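Long-range contacts in metallo-carboxypeptidase (Pseudomonas aeruginosa, PDB 4A39), which probably acts as a zinc-dependent cytosolic carboxypeptidase of the M14 family, removing residues from the C-terminal end of peptides or proteins: residues F54-M59 against S116-A121; D271-E276 against T346-F351; I278-A283 against I315-P320. All blocks are in the same frame, centred on the assembly; numbering follows the deposited sequence.

Interaction 1 (F54-M59 against S116-A121)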
loop_
_atom_site.group_PDB
_atom_site.type_symbol
_atom_site.label_atom_id
_atom_site.label_comp_id
_atom_site.label_asym_id
_atom_site.label_seq_id
_atom_site.Cartn_x
_atom_site.Cartn_y
_atom_site.Cartn_z
ATOM N N PHE A 54 -3.636 -4.052 -17.331
ATOM C CA PHE A 54 -3.498 -4.693 -18.630
ATOM C C PHE A 54 -2.799 -3.814 -19.650
ATOM O O PHE A 54 -2.679 -2.600 -19.470
ATOM C CB PHE A 54 -4.868 -5.119 -19.187
ATOM C CG PHE A 54 -5.843 -3.984 -19.365
ATOM C CD1 PHE A 54 -6.661 -3.580 -18.314
ATOM C CD2 PHE A 54 -5.949 -3.324 -20.592
ATOM C CE1 PHE A 54 -7.575 -2.536 -18.480
ATOM C CE2 PHE A 54 -6.860 -2.279 -20.767
ATOM C CZ PHE A 54 -7.674 -1.886 -19.707
ATOM N N LYS A 55 -2.332 -4.441 -20.723
ATOM C CA LYS A 55 -1.645 -3.729 -21.792
ATOM C C LYS A 55 -2.430 -3.850 -23.093
ATOM O O LYS A 55 -3.013 -4.895 -23.387
ATOM C CB LYS A 55 -0.237 -4.299 -22.006
ATOM C CG LYS A 55 0.717 -4.099 -20.840
ATOM C CD LYS A 55 2.126 -4.539 -21.217
ATOM C CE LYS A 55 3.070 -4.469 -20.031
ATOM N NZ LYS A 55 4.451 -4.899 -20.396
ATOM N N VAL A 56 -2.457 -2.764 -23.860
ATOM C CA VAL A 56 -3.142 -2.752 -25.150
ATOM C C VAL A 56 -2.073 -2.504 -26.210
ATOM O O VAL A 56 -1.232 -1.623 -26.052
ATOM C CB VAL A 56 -4.199 -1.625 -25.233
ATOM C CG1 VAL A 56 -5.012 -1.763 -26.516
ATOM C CG2 VAL A 56 -5.121 -1.678 -24.023
ATOM N N GLU A 57 -2.090 -3.282 -27.284
ATOM C CA GLU A 57 -1.110 -3.104 -28.346
ATOM C C GLU A 57 -1.818 -3.089 -29.695
ATOM O O GLU A 57 -2.934 -3.593 -29.820
ATOM C CB GLU A 57 -0.067 -4.232 -28.302
ATOM C CG GLU A 57 0.623 -4.366 -26.954
ATOM C CD GLU A 57 1.543 -5.576 -26.856
ATOM O OE1 GLU A 57 1.350 -6.555 -27.608
ATOM O OE2 GLU A 57 2.453 -5.548 -25.998
ATOM N N GLY A 58 -1.174 -2.490 -30.690
ATOM C CA GLY A 58 -1.747 -2.422 -32.025
ATOM C C GLY A 58 -2.908 -1.452 -32.200
ATOM O O GLY A 58 -3.749 -1.642 -33.078
ATOM N N MET A 59 -2.962 -0.408 -31.378
ATOM C CA MET A 59 -4.047 0.563 -31.487
ATOM C C MET A 59 -3.845 1.484 -32.684
ATOM O O MET A 59 -2.719 1.881 -32.994
ATOM C CB MET A 59 -4.148 1.406 -30.212
ATOM C CG MET A 59 -4.391 0.607 -28.946
ATOM S SD MET A 59 -4.629 1.685 -27.521
ATOM C CE MET A 59 -2.972 2.266 -27.269
ATOM N N SER A 116 0.870 3.623 -30.283
ATOM C CA SER A 116 0.157 2.377 -30.565
ATOM C C SER A 116 -0.035 1.423 -29.377
ATOM O O SER A 116 -0.816 0.481 -29.447
ATOM C CB SER A 116 0.816 1.628 -31.722
ATOM O OG SER A 116 2.085 1.151 -31.329
ATOM N N GLU A 117 0.678 1.672 -28.280
ATOM C CA GLU A 117 0.501 0.813 -27.119
ATOM C C GLU A 117 0.398 1.609 -25.826
ATOM O O GLU A 117 1.053 2.643 -25.658
ATOM C CB GLU A 117 1.618 -0.228 -27.035
ATOM C CG GLU A 117 2.986 0.278 -26.630
ATOM C CD GLU A 117 3.954 -0.873 -26.383
ATOM O OE1 GLU A 117 4.098 -1.733 -27.281
ATOM O OE2 GLU A 117 4.563 -0.922 -25.293
ATOM N N VAL A 118 -0.437 1.125 -24.913
ATOM C CA VAL A 118 -0.629 1.789 -23.636
ATOM C C VAL A 118 -1.040 0.774 -22.575
ATOM O O VAL A 118 -1.585 -0.284 -22.893
ATOM C CB VAL A 118 -1.729 2.877 -23.753
ATOM C CG1 VAL A 118 -3.101 2.225 -23.885
ATOM C CG2 VAL A 118 -1.671 3.802 -22.562
ATOM N N ARG A 119 -0.756 1.086 -21.315
ATOM C CA ARG A 119 -1.125 0.215 -20.207
ATOM C C ARG A 119 -2.114 0.952 -19.304
ATOM O O ARG A 119 -2.048 2.174 -19.184
ATOM C CB ARG A 119 0.104 -0.170 -19.367
ATOM C CG ARG A 119 1.219 -0.893 -20.110
ATOM C CD ARG A 119 2.400 0.027 -20.426
ATOM N NE ARG A 119 3.446 -0.700 -21.139
ATOM C CZ ARG A 119 4.291 -1.549 -20.568
ATOM N NH1 ARG A 119 4.231 -1.775 -19.261
ATOM N NH2 ARG A 119 5.175 -2.199 -21.312
ATOM N N PHE A 120 -3.040 0.211 -18.701
ATOM C CA PHE A 120 -4.005 0.780 -17.763
ATOM C C PHE A 120 -3.910 -0.014 -16.470
ATOM O O PHE A 120 -3.669 -1.227 -16.494
ATOM C CB PHE A 120 -5.448 0.685 -18.285
ATOM C CG PHE A 120 -5.734 1.565 -19.462
ATOM C CD1 PHE A 120 -6.170 2.872 -19.270
ATOM C CD2 PHE A 120 -5.595 1.088 -20.760
ATOM C CE1 PHE A 120 -6.466 3.689 -20.350
ATOM C CE2 PHE A 120 -5.890 1.897 -21.849
ATOM C CZ PHE A 120 -6.328 3.201 -21.643
ATOM N N ALA A 121 -4.080 0.669 -15.343
ATOM C CA ALA A 121 -4.032 0.003 -14.046
ATOM C C ALA A 121 -4.878 0.757 -13.031
ATOM O O ALA A 121 -5.223 1.920 -13.242
ATOM C CB ALA A 121 -2.592 -0.108 -13.552
#
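Two neighbouring antiparallel strands of the N-terminal beta domain, 53-57 and 118-121, are zipped here by two hydrogen-bonded pairs, F54 with F120 and V56 with V118; the short segment axes run at 156°. Both F54 and F120 give and receive one backbone bond, and V56 N reaches V118 O at 2.8 Å, nearly along the C=O axis. Between these pairs, K55 and R119 form a non-hydrogen-bonded pair whose side chains lie on the face of the sheet away from F54, V56, V118 and F120. K55 leaves the backbone with CG anti to the carbonyl carbon and is extended beyond. Its CB only skirts R119 CG, its CG packs against that same atom, its CD stands over the centre of the guanidinium, its CE lies 3.2 Å from R119 CZ, and its NZ ends 2.9 Å from R119 NH2. Two donors of like charge meet there without a hydrogen bond, so the contact rests on the K55 methylenes lying over one face of the guanidinium; K55 also makes a cation-pi contact with F20. On the F54 face, F120 CB sits over the F54 ring, 4.0 Å from its centroid, while the two rings, at 30°, are slid apart and barely overlap. F67 and F109 border both rings. Beyond the last bridge, M59 N bonds to a lone pair of S116 O, and the M59 chain, bent at chi3, presses CE to 3.4 Å from V118 CG1.

Interaction 2 (D271-E276 against T346-F351). With ZN (zinc ion), chain C; GEM ((2-guanidinoethylmercapto)succinic acid), chain D.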
loop_
_atom_site.group_PDB
_atom_site.type_symbol
_atom_site.label_atom_id
_atom_site.label_comp_id
_atom_site.label_asym_id
_atom_site.label_seq_id
_atom_site.Cartn_x
_atom_site.Cartn_y
_atom_site.Cartn_z
ATOM N N ASP A 271 1.154 0.166 9.681
ATOM C CA ASP A 271 0.721 -0.818 8.688
ATOM C C ASP A 271 0.233 0.008 7.494
ATOM O O ASP A 271 -0.788 0.680 7.577
ATOM C CB ASP A 271 -0.401 -1.665 9.309
ATOM C CG ASP A 271 -0.829 -2.828 8.437
ATOM O OD1 ASP A 271 -0.063 -3.244 7.542
ATOM O OD2 ASP A 271 -1.943 -3.338 8.666
ATOM N N ILE A 272 0.976 -0.042 6.390
ATOM C CA ILE A 272 0.657 0.759 5.208
ATOM C C ILE A 272 -0.340 0.115 4.246
ATOM O O ILE A 272 -0.093 -0.971 3.713
ATOM C CB ILE A 272 1.946 1.127 4.436
ATOM C CG1 ILE A 272 3.053 1.543 5.416
ATOM C CG2 ILE A 272 1.659 2.280 3.475
ATOM C CD1 ILE A 272 2.682 2.705 6.342
ATOM N N HIS A 273 -1.451 0.822 4.017
ATOM C CA HIS A 273 -2.554 0.370 3.162
ATOM C C HIS A 273 -3.036 1.453 2.191
ATOM O O HIS A 273 -2.522 2.567 2.159
ATOM C CB HIS A 273 -3.767 -0.016 4.020
ATOM C CG HIS A 273 -3.573 -1.236 4.867
ATOM N ND1 HIS A 273 -4.193 -2.436 4.588
ATOM C CD2 HIS A 273 -2.877 -1.432 6.011
ATOM C CE1 HIS A 273 -3.889 -3.316 5.524
ATOM N NE2 HIS A 273 -3.092 -2.732 6.401
ATOM N N GLY A 274 -4.057 1.094 1.418
ATOM C CA GLY A 274 -4.662 2.017 0.475
ATOM C C GLY A 274 -6.167 1.834 0.548
ATOM O O GLY A 274 -6.644 0.707 0.695
ATOM N N ASP A 275 -6.921 2.929 0.465
ATOM C CA ASP A 275 -8.376 2.849 0.521
ATOM C C ASP A 275 -8.975 3.270 -0.813
ATOM O O ASP A 275 -8.674 4.341 -1.334
ATOM C CB ASP A 275 -8.938 3.743 1.626
ATOM C CG ASP A 275 -10.434 3.551 1.819
ATOM O OD1 ASP A 275 -10.836 2.544 2.437
ATOM O OD2 ASP A 275 -11.210 4.398 1.329
ATOM N N GLU A 276 -9.837 2.411 -1.347
ATOM C CA GLU A 276 -10.482 2.634 -2.633
ATOM C C GLU A 276 -11.485 3.781 -2.659
ATOM O O GLU A 276 -11.531 4.563 -3.613
ATOM C CB GLU A 276 -11.194 1.342 -3.079
ATOM C CG GLU A 276 -10.265 0.135 -3.282
ATOM C CD GLU A 276 -10.055 -0.706 -2.025
ATOM O OE1 GLU A 276 -10.291 -0.213 -0.903
ATOM O OE2 GLU A 276 -9.634 -1.872 -2.164
ATOM N N THR A 346 -2.908 2.364 11.063
ATOM C CA THR A 346 -3.071 1.766 9.754
ATOM C C THR A 346 -3.019 3.056 8.936
ATOM O O THR A 346 -3.840 3.945 9.160
ATOM C CB THR A 346 -4.457 1.123 9.562
ATOM O OG1 THR A 346 -4.581 -0.017 10.425
ATOM C CG2 THR A 346 -4.632 0.685 8.121
ATOM N N ILE A 347 -2.039 3.186 8.048
ATOM C CA ILE A 347 -1.931 4.388 7.221
ATOM C C ILE A 347 -2.683 4.100 5.929
ATOM O O ILE A 347 -2.474 3.059 5.301
ATOM C CB ILE A 347 -0.449 4.738 6.898
ATOM C CG1 ILE A 347 0.315 5.045 8.195
ATOM C CG2 ILE A 347 -0.391 5.934 5.961
ATOM C CD1 ILE A 347 -0.227 6.236 8.968
ATOM N N GLU A 348 -3.548 5.026 5.531
ATOM C CA GLU A 348 -4.359 4.847 4.334
ATOM C C GLU A 348 -4.177 5.931 3.281
ATOM O O GLU A 348 -4.435 7.105 3.535
ATOM C CB GLU A 348 -5.837 4.789 4.721
ATOM C CG GLU A 348 -6.232 3.633 5.631
ATOM C CD GLU A 348 -6.277 2.304 4.914
ATOM O OE1 GLU A 348 -6.256 2.291 3.664
ATOM O OE2 GLU A 348 -6.348 1.264 5.604
ATOM N N MET A 349 -3.728 5.527 2.099
ATOM C CA MET A 349 -3.554 6.443 0.975
ATOM C C MET A 349 -4.660 6.114 -0.027
ATOM O O MET A 349 -5.047 4.954 -0.185
ATOM C CB MET A 349 -2.177 6.264 0.341
ATOM C CG MET A 349 -1.031 6.776 1.204
ATOM S SD MET A 349 0.560 6.255 0.532
ATOM C CE MET A 349 0.654 4.571 1.205
ATOM N N PRO A 350 -5.176 7.131 -0.728
ATOM C CA PRO A 350 -6.254 6.944 -1.704
ATOM C C PRO A 350 -5.903 6.422 -3.090
ATOM O O PRO A 350 -4.828 6.700 -3.615
ATOM C CB PRO A 350 -6.863 8.334 -1.788
ATOM C CG PRO A 350 -5.639 9.208 -1.718
ATOM C CD PRO A 350 -4.833 8.560 -0.591
ATOM N N PHE A 351 -6.830 5.663 -3.674
ATOM C CA PHE A 351 -6.667 5.177 -5.041
ATOM C C PHE A 351 -7.104 6.313 -5.964
ATOM O O PHE A 351 -6.771 6.322 -7.149
ATOM C CB PHE A 351 -7.556 3.957 -5.323
ATOM C CG PHE A 351 -6.948 2.655 -4.902
ATOM C CD1 PHE A 351 -7.102 2.187 -3.601
ATOM C CD2 PHE A 351 -6.207 1.902 -5.801
ATOM C CE1 PHE A 351 -6.524 0.984 -3.204
ATOM C CE2 PHE A 351 -5.622 0.696 -5.416
ATOM C CZ PHE A 351 -5.782 0.235 -4.113
HETATM ZN ZN ZN C . -5.544 -2.851 2.957
HETATM C C8 GEM D . -8.363 -2.076 6.626
HETATM S S7 GEM D . -6.695 -1.745 7.301
HETATM C C6 GEM D . -7.129 -0.951 8.892
HETATM C C5 GEM D . -8.457 -0.188 8.883
HETATM N N3 GEM D . -9.588 -1.125 8.827
HETATM C C1 GEM D . -10.427 -1.201 9.858
HETATM N N4 GEM D . -10.222 -0.439 10.929
HETATM N N2 GEM D . -11.459 -2.039 9.830
HETATM C C9 GEM D . -8.575 -3.567 6.355
HETATM O O14 GEM D . -7.671 -4.357 6.711
HETATM O O15 GEM D . -9.642 -3.887 5.793
HETATM C C10 GEM D . -8.613 -1.255 5.359
HETATM C C11 GEM D . -7.629 -1.613 4.243
HETATM O O12 GEM D . -7.005 -0.673 3.702
HETATM O O13 GEM D . -7.535 -2.821 3.941
HETATM O O HOH W 1 -4.082 -2.985 10.420
HETATM O O HOH W 2 -9.614 6.991 -2.928
#
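The H273 imidazole has the inhibitor sulfur, GEM S7, over the centre of one face, 3.6 Å above the plane, and the carbonyl oxygen D271 O at its edge. Both ring nitrogens are engaged. ND1 binds the zinc at 2.2 Å, and NE2 donates to D271 OD2 at 2.6 Å; the carboxylate oxygen lies in the ring plane but is met 64° out of its own plane. Together with the zinc bond, this second-shell bond fixes the ring's rotation, and it would be expected to make ND1 a stronger zinc ligand. The F351 ring is met at its edge by the backbone of D275, with E276 CG 3.8 Å from F351 CD1. Beneath these groups, strands 268-275 and 343-350 pair in parallel in the mixed sheet of the M14 catalytic domain, where H180 and E183 complete the protein's zinc ligands. H273 N meets I347 O nearly along the C=O axis (C=O...N 168°). E348, the predicted proton donor/acceptor, bends at chi2 (-74°) so that its carboxylate folds back over H273 CB. Its OE2 lies 2.8 Å from GEM O12, close enough that one of the two acids probably holds a proton. On the opposite face of the sheet, I272 CG2 presses M349 CE at 3.4 Å.

Interaction 3 (I278-A283 against I315-P320). With GEM ((2-guanidinoethylmercapto)succinic acid), chain D.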
loop_
_atom_site.group_PDB
_atom_site.type_symbol
_atom_site.label_atom_id
_atom_site.label_comp_id
_atom_site.label_asym_id
_atom_site.label_seq_id
_atom_site.Cartn_x
_atom_site.Cartn_y
_atom_site.Cartn_z
ATOM N N ILE A 278 -12.297 6.493 -0.014
ATOM C CA ILE A 278 -11.992 7.827 0.499
ATOM C C ILE A 278 -10.860 8.561 -0.214
ATOM O O ILE A 278 -9.725 8.096 -0.236
ATOM C CB ILE A 278 -11.686 7.732 2.002
ATOM C CG1 ILE A 278 -12.900 7.137 2.722
ATOM C CG2 ILE A 278 -11.327 9.106 2.569
ATOM C CD1 ILE A 278 -12.646 6.784 4.183
ATOM N N PRO A 279 -11.165 9.734 -0.800
ATOM C CA PRO A 279 -10.163 10.528 -1.518
ATOM C C PRO A 279 -9.376 11.458 -0.591
ATOM O O PRO A 279 -9.341 12.669 -0.794
ATOM C CB PRO A 279 -11.009 11.295 -2.524
ATOM C CG PRO A 279 -12.221 11.630 -1.703
ATOM C CD PRO A 279 -12.510 10.320 -0.966
ATOM N N HIS A 280 -8.757 10.872 0.435
ATOM C CA HIS A 280 -7.964 11.618 1.413
ATOM C C HIS A 280 -6.987 10.667 2.095
ATOM O O HIS A 280 -7.311 9.505 2.321
ATOM C CB HIS A 280 -8.862 12.204 2.514
ATOM C CG HIS A 280 -9.916 13.141 2.012
ATOM N ND1 HIS A 280 -9.653 14.458 1.697
ATOM C CD2 HIS A 280 -11.227 12.943 1.740
ATOM C CE1 HIS A 280 -10.758 15.030 1.253
ATOM N NE2 HIS A 280 -11.727 14.133 1.269
ATOM N N VAL A 281 -5.794 11.162 2.414
ATOM C CA VAL A 281 -4.816 10.359 3.132
ATOM C C VAL A 281 -5.206 10.473 4.606
ATOM O O VAL A 281 -5.527 11.563 5.078
ATOM C CB VAL A 281 -3.387 10.915 2.978
ATOM C CG1 VAL A 281 -2.445 10.194 3.937
ATOM C CG2 VAL A 281 -2.913 10.753 1.545
ATOM N N PHE A 282 -5.197 9.358 5.330
ATOM C CA PHE A 282 -5.536 9.394 6.751
ATOM C C PHE A 282 -4.929 8.213 7.494
ATOM O O PHE A 282 -4.250 7.379 6.897
ATOM C CB PHE A 282 -7.062 9.409 6.961
ATOM C CG PHE A 282 -7.760 8.155 6.512
ATOM C CD1 PHE A 282 -8.113 7.973 5.175
ATOM C CD2 PHE A 282 -8.071 7.157 7.429
ATOM C CE1 PHE A 282 -8.773 6.811 4.761
ATOM C CE2 PHE A 282 -8.729 5.992 7.026
ATOM C CZ PHE A 282 -9.080 5.822 5.688
ATOM N N ALA A 283 -5.158 8.166 8.804
ATOM C CA ALA A 283 -4.657 7.081 9.640
ATOM C C ALA A 283 -5.758 6.591 10.581
ATOM O O ALA A 283 -6.533 7.391 11.107
ATOM C CB ALA A 283 -3.456 7.554 10.450
ATOM N N ILE A 315 -7.122 14.724 9.002
ATOM C CA ILE A 315 -7.804 14.005 10.072
ATOM C C ILE A 315 -9.325 13.861 9.952
ATOM O O ILE A 315 -9.896 12.870 10.408
ATOM C CB ILE A 315 -7.510 14.683 11.426
ATOM C CG1 ILE A 315 -5.998 14.778 11.633
ATOM C CG2 ILE A 315 -8.162 13.896 12.565
ATOM C CD1 ILE A 315 -5.592 15.670 12.784
ATOM N N ARG A 316 -9.981 14.834 9.333
ATOM C CA ARG A 316 -11.438 14.769 9.241
ATOM C C ARG A 316 -12.021 13.553 8.551
ATOM O O ARG A 316 -13.007 12.979 9.017
ATOM C CB ARG A 316 -11.997 16.014 8.581
ATOM C CG ARG A 316 -13.507 15.984 8.558
ATOM C CD ARG A 316 -14.020 17.292 8.085
ATOM N NE ARG A 316 -15.475 17.327 8.018
ATOM C CZ ARG A 316 -16.199 16.850 7.013
ATOM N NH1 ARG A 316 -15.610 16.285 5.975
ATOM N NH2 ARG A 316 -17.518 16.979 7.023
ATOM N N HIS A 317 -11.444 13.173 7.422
ATOM C CA HIS A 317 -11.932 12.015 6.699
ATOM C C HIS A 317 -11.166 10.751 7.074
ATOM O O HIS A 317 -9.958 10.786 7.319
ATOM C CB HIS A 317 -11.840 12.243 5.193
ATOM C CG HIS A 317 -12.870 13.188 4.663
ATOM N ND1 HIS A 317 -12.688 14.554 4.633
ATOM C CD2 HIS A 317 -14.100 12.960 4.149
ATOM C CE1 HIS A 317 -13.761 15.125 4.117
ATOM N NE2 HIS A 317 -14.633 14.180 3.816
ATOM N N GLY A 318 -11.887 9.637 7.122
ATOM C CA GLY A 318 -11.280 8.367 7.463
ATOM C C GLY A 318 -12.353 7.402 7.915
ATOM O O GLY A 318 -13.535 7.619 7.653
ATOM N N TYR A 319 -11.950 6.335 8.595
ATOM C CA TYR A 319 -12.911 5.356 9.084
ATOM C C TYR A 319 -13.511 5.825 10.401
ATOM O O TYR A 319 -12.891 6.592 11.145
ATOM C CB TYR A 319 -12.241 3.993 9.306
ATOM C CG TYR A 319 -11.565 3.416 8.084
ATOM C CD1 TYR A 319 -12.180 3.464 6.833
ATOM C CD2 TYR A 319 -10.313 2.812 8.181
ATOM C CE1 TYR A 319 -11.559 2.929 5.706
ATOM C CE2 TYR A 319 -9.685 2.271 7.062
ATOM C CZ TYR A 319 -10.313 2.335 5.829
ATOM O OH TYR A 319 -9.691 1.815 4.720
ATOM N N PRO A 320 -14.735 5.375 10.707
ATOM C CA PRO A 320 -15.359 5.789 11.966
ATOM C C PRO A 320 -14.502 5.272 13.110
ATOM O O PRO A 320 -13.789 4.280 12.959
ATOM C CB PRO A 320 -16.717 5.095 11.923
ATOM C CG PRO A 320 -17.015 5.014 10.456
ATOM C CD PRO A 320 -15.673 4.586 9.891
HETATM C C8 GEM D . -8.363 -2.076 6.626
HETATM S S7 GEM D . -6.695 -1.745 7.301
HETATM C C6 GEM D . -7.129 -0.951 8.892
HETATM C C5 GEM D . -8.457 -0.188 8.883
HETATM N N3 GEM D . -9.588 -1.125 8.827
HETATM C C1 GEM D . -10.427 -1.201 9.858
HETATM N N4 GEM D . -10.222 -0.439 10.929
HETATM N N2 GEM D . -11.459 -2.039 9.830
HETATM C C9 GEM D . -8.575 -3.567 6.355
HETATM O O14 GEM D . -7.671 -4.357 6.711
HETATM O O15 GEM D . -9.642 -3.887 5.793
HETATM C C10 GEM D . -8.613 -1.255 5.359
HETATM C C11 GEM D . -7.629 -1.613 4.243
HETATM O O12 GEM D . -7.005 -0.673 3.702
HETATM O O13 GEM D . -7.535 -2.821 3.941
HETATM O O HOH W 3 -9.688 6.387 10.419
#
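This is aromatic and apolar packing without a hydrogen bond across the segments, at the edge of the catalytic domain's sheet, where the loop after helix 294-308 lies against the run into edge strand 282-284. Its outer end is an offset stack: the H280 and H317 rings are 15° from parallel with centroids 4.0 Å apart, and H280 CD2 approaches H317 CG. H280 ND1 is hydrogen-bonded to D356 OD1, consistent with a fixed ring orientation. At the centre F282 takes the crowded first torsion, CG between backbone N and carbonyl carbon (chi1 65°), and offers one face to G318. There the bare G318 CA stands 3.5 Å from the F282 ring centroid, a close CH-pi contact over the middle of the face. The far edge of F282 then meets Y319 in a T-shaped pair, planes at 88°, with F282 CZ 3.6 Å above the centre of the Y319 ring. In this M14 peptidase that tyrosine belongs to the ligand pocket: its CE2 lies 3.3 Å from GEM C5, and its OH is hydrogen-bonded to D275. I278 CD1 adds to the packing beside Y319 and G318 O. A water accepts from Y319 N at 2.9 Å and donates weakly to A283 O.

Overall arrangement
From the N terminus, interaction 1 comes first: it closes a loop of 56 residues, with strands but no helix, inside the N-terminal beta domain, and closes before interaction 2 opens. Interaction 2 opens far later, and its 69-residue loop includes helices 294-308 and 332-340. Interaction 3 is nested within that loop, joining 278-283 to 315-320. These two touch directly, because strand 282-284 borders strand 343-350 in the same sheet (E348 N to F282 O, probably hydrogen-bonded), and both reach the inhibitor. Interaction 1 stands apart, its centre about 27 Å from that of interaction 2 and about 33 Å from that of interaction 3.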